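Local coordinates for protein L-talarate/galactarate dehydratase (Salmonella typhimurium, PDB 2PP1) that catalyses the magnesium-dependent dehydration of L-talarate and galactarate to 5-keto-4-deoxy-D-glucarate, and the epimerization of L-talarate to galactarate, at residues T276-T281 against A302-G307. Numbering follows the deposited sequence.
Sequences TGEMLT and APRVGG. With MG (magnesium ion), chain G; LLH ((2R,3S,4R)-2,3,4-trihydroxy-5-(hydroxyamino)-5-oxopentanoic acid), chain H.
R304 bends at its second torsion (chi2 -123°) and then runs straight through chi3, which carries its guanidinium across to E278. E278 starts with CG between its own backbone N and carbonyl carbon (chi1 79°) and then extends to the magnesium ion. R304 NH1 donates to the main-chain O of E278 at 2.9 Å. The bond is bent, 144° at the hydrogen, and NH1 sits above the carbonyl plane. The same NH1 makes a long salt bridge of 3.9 Å to E278 OE2. One guanidinium nitrogen thus faces both the backbone and the carboxylate of E278.

The two oxygens of that carboxylate have separate tasks. OE1 binds magnesium at 2.2 Å. OE2 accepts a 2.6 Å hydrogen bond from a water, which in turn accepts from R304 NH2 at 2.9 Å, at the edge and in the plane of the guanidinium. This water also bonds O2 of the hydroxamate ligand. R304 is therefore second shell to the metal, and through the water it helps position the OE2 side of the carboxylate.

M279 lies alongside R304, pointing the same way, with CE over one guanidinium face and SD 3.8 Å from NH1. Further along, the backbones come close: T281 CA meets R304 O at 3.3 Å in a CH...O contact. The CG1 methyl of V305 packs on L280 O. T281 OG1 is hydrogen-bonded to E285 OE2, on the helix that follows. G277 to L280 form a type I turn, and G306 ends the short helix 302-305 in a Schellman motif.

D226 and E252 complete the protein ligands of the magnesium. The arrangement joins the loops after strands 274-276 and 297-298 of the barrel domain, at the metal site characteristic of the mandelate racemase branch of the enolase superfamily.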
loop_
_atom_site.group_PDB
_atom_site.type_symbol
_atom_site.label_atom_id
_atom_site.label_comp_id
_atom_site.label_asym_id
_atom_site.label_seq_id
_atom_site.Cartn_x
_atom_site.Cartn_y
_atom_site.Cartn_z
ATOM N N THR A 276 6.292 -19.430 9.365
ATOM C CA THR A 276 4.990 -19.634 10.007
ATOM C C THR A 276 3.995 -18.529 9.658
ATOM O O THR A 276 4.369 -17.519 9.053
ATOM C CB THR A 276 5.120 -19.681 11.547
ATOM O OG1 THR A 276 3.910 -20.194 12.108
ATOM C CG2 THR A 276 5.338 -18.287 12.112
ATOM N N GLY A 277 2.731 -18.731 10.027
ATOM C CA GLY A 277 1.721 -17.713 9.777
ATOM C C GLY A 277 0.484 -18.083 8.964
ATOM O O GLY A 277 -0.525 -17.362 8.979
ATOM N N GLU A 278 0.537 -19.200 8.255
ATOM C CA GLU A 278 -0.604 -19.593 7.427
ATOM C C GLU A 278 -1.943 -19.655 8.173
ATOM O O GLU A 278 -2.993 -19.390 7.588
ATOM C CB GLU A 278 -0.359 -20.957 6.810
ATOM C CG GLU A 278 -0.618 -22.069 7.788
ATOM C CD GLU A 278 -0.641 -23.392 7.111
ATOM O OE1 GLU A 278 0.409 -23.772 6.562
ATOM O OE2 GLU A 278 -1.700 -24.044 7.113
ATOM N N MET A 279 -1.907 -20.012 9.454
ATOM C CA MET A 279 -3.141 -20.136 10.229
ATOM C C MET A 279 -3.694 -18.821 10.771
ATOM O O MET A 279 -4.836 -18.771 11.226
ATOM C CB MET A 279 -2.936 -21.107 11.398
ATOM C CG MET A 279 -2.446 -22.492 11.003
ATOM S SD MET A 279 -3.548 -23.343 9.856
ATOM C CE MET A 279 -5.080 -23.402 10.820
ATOM N N LEU A 280 -2.896 -17.758 10.726
ATOM C CA LEU A 280 -3.343 -16.470 11.245
ATOM C C LEU A 280 -4.474 -15.898 10.401
ATOM O O LEU A 280 -4.502 -16.067 9.180
ATOM C CB LEU A 280 -2.159 -15.504 11.332
ATOM C CG LEU A 280 -0.973 -16.083 12.136
ATOM C CD1 LEU A 280 0.143 -15.043 12.263
ATOM C CD2 LEU A 280 -1.443 -16.520 13.512
ATOM N N THR A 281 -5.409 -15.214 11.052
ATOM C CA THR A 281 -6.564 -14.678 10.348
ATOM C C THR A 281 -6.768 -13.167 10.399
ATOM O O THR A 281 -7.901 -12.699 10.496
ATOM C CB THR A 281 -7.856 -15.368 10.852
ATOM O OG1 THR A 281 -8.103 -14.988 12.213
ATOM C CG2 THR A 281 -7.697 -16.873 10.809
ATOM N N ALA A 302 -3.977 -14.701 1.925
ATOM C CA ALA A 302 -4.953 -13.656 1.627
ATOM C C ALA A 302 -6.383 -14.039 2.030
ATOM O O ALA A 302 -7.074 -13.274 2.714
ATOM C CB ALA A 302 -4.888 -13.278 0.146
ATOM N N PRO A 303 -6.855 -15.213 1.598
ATOM C CA PRO A 303 -8.221 -15.604 1.974
ATOM C C PRO A 303 -8.403 -15.632 3.488
ATOM O O PRO A 303 -9.385 -15.108 4.010
ATOM C CB PRO A 303 -8.366 -16.985 1.349
ATOM C CG PRO A 303 -7.545 -16.832 0.065
ATOM C CD PRO A 303 -6.302 -16.127 0.583
ATOM N N ARG A 304 -7.436 -16.221 4.188
ATOM C CA ARG A 304 -7.498 -16.333 5.642
ATOM C C ARG A 304 -7.441 -15.034 6.423
ATOM O O ARG A 304 -8.123 -14.909 7.443
ATOM C CB ARG A 304 -6.382 -17.253 6.158
ATOM C CG ARG A 304 -6.572 -18.733 5.834
ATOM C CD ARG A 304 -6.571 -19.554 7.095
ATOM N NE ARG A 304 -6.841 -20.973 6.870
ATOM C CZ ARG A 304 -5.908 -21.893 6.658
ATOM N NH1 ARG A 304 -4.627 -21.548 6.628
ATOM N NH2 ARG A 304 -6.255 -23.165 6.512
ATOM N N VAL A 305 -6.651 -14.065 5.956
ATOM C CA VAL A 305 -6.500 -12.803 6.683
ATOM C C VAL A 305 -7.507 -11.708 6.340
ATOM O O VAL A 305 -7.455 -10.606 6.898
ATOM C CB VAL A 305 -5.061 -12.216 6.514
ATOM C CG1 VAL A 305 -4.036 -13.216 6.994
ATOM C CG2 VAL A 305 -4.799 -11.854 5.051
ATOM N N GLY A 306 -8.421 -11.992 5.423
ATOM C CA GLY A 306 -9.410 -10.986 5.072
ATOM C C GLY A 306 -9.282 -10.423 3.668
ATOM O O GLY A 306 -9.947 -9.437 3.338
ATOM N N GLY A 307 -8.434 -11.031 2.840
ATOM C CA GLY A 307 -8.278 -10.558 1.475
ATOM C C GLY A 307 -6.951 -9.914 1.084
ATOM O O GLY A 307 -5.972 -9.925 1.828
HETATM MG MG MG G . 1.942 -25.242 5.939
HETATM O O5A LLH H . -4.294 -31.129 5.223
HETATM C C5 LLH H . -4.382 -29.925 5.563
HETATM O O5B LLH H . -4.854 -29.514 6.659
HETATM C C4 LLH H . -3.880 -28.856 4.582
HETATM O O4 LLH H . -3.658 -29.418 3.290
HETATM C C3 LLH H . -2.601 -28.223 5.139
HETATM O O3 LLH H . -1.615 -29.243 5.390
HETATM C C2 LLH H . -1.984 -27.174 4.180
HETATM O O2 LLH H . -2.916 -26.088 4.161
HETATM C C1 LLH H . -0.589 -26.653 4.584
HETATM O O1 LLH H . -0.287 -26.447 5.751
HETATM N N LLH H . 0.284 -26.460 3.572
HETATM O ON LLH H . 1.397 -25.638 3.682
HETATM O O HOH W 1 -4.040 -25.043 6.488
HETATM O O HOH W 2 2.043 -25.195 7.985
#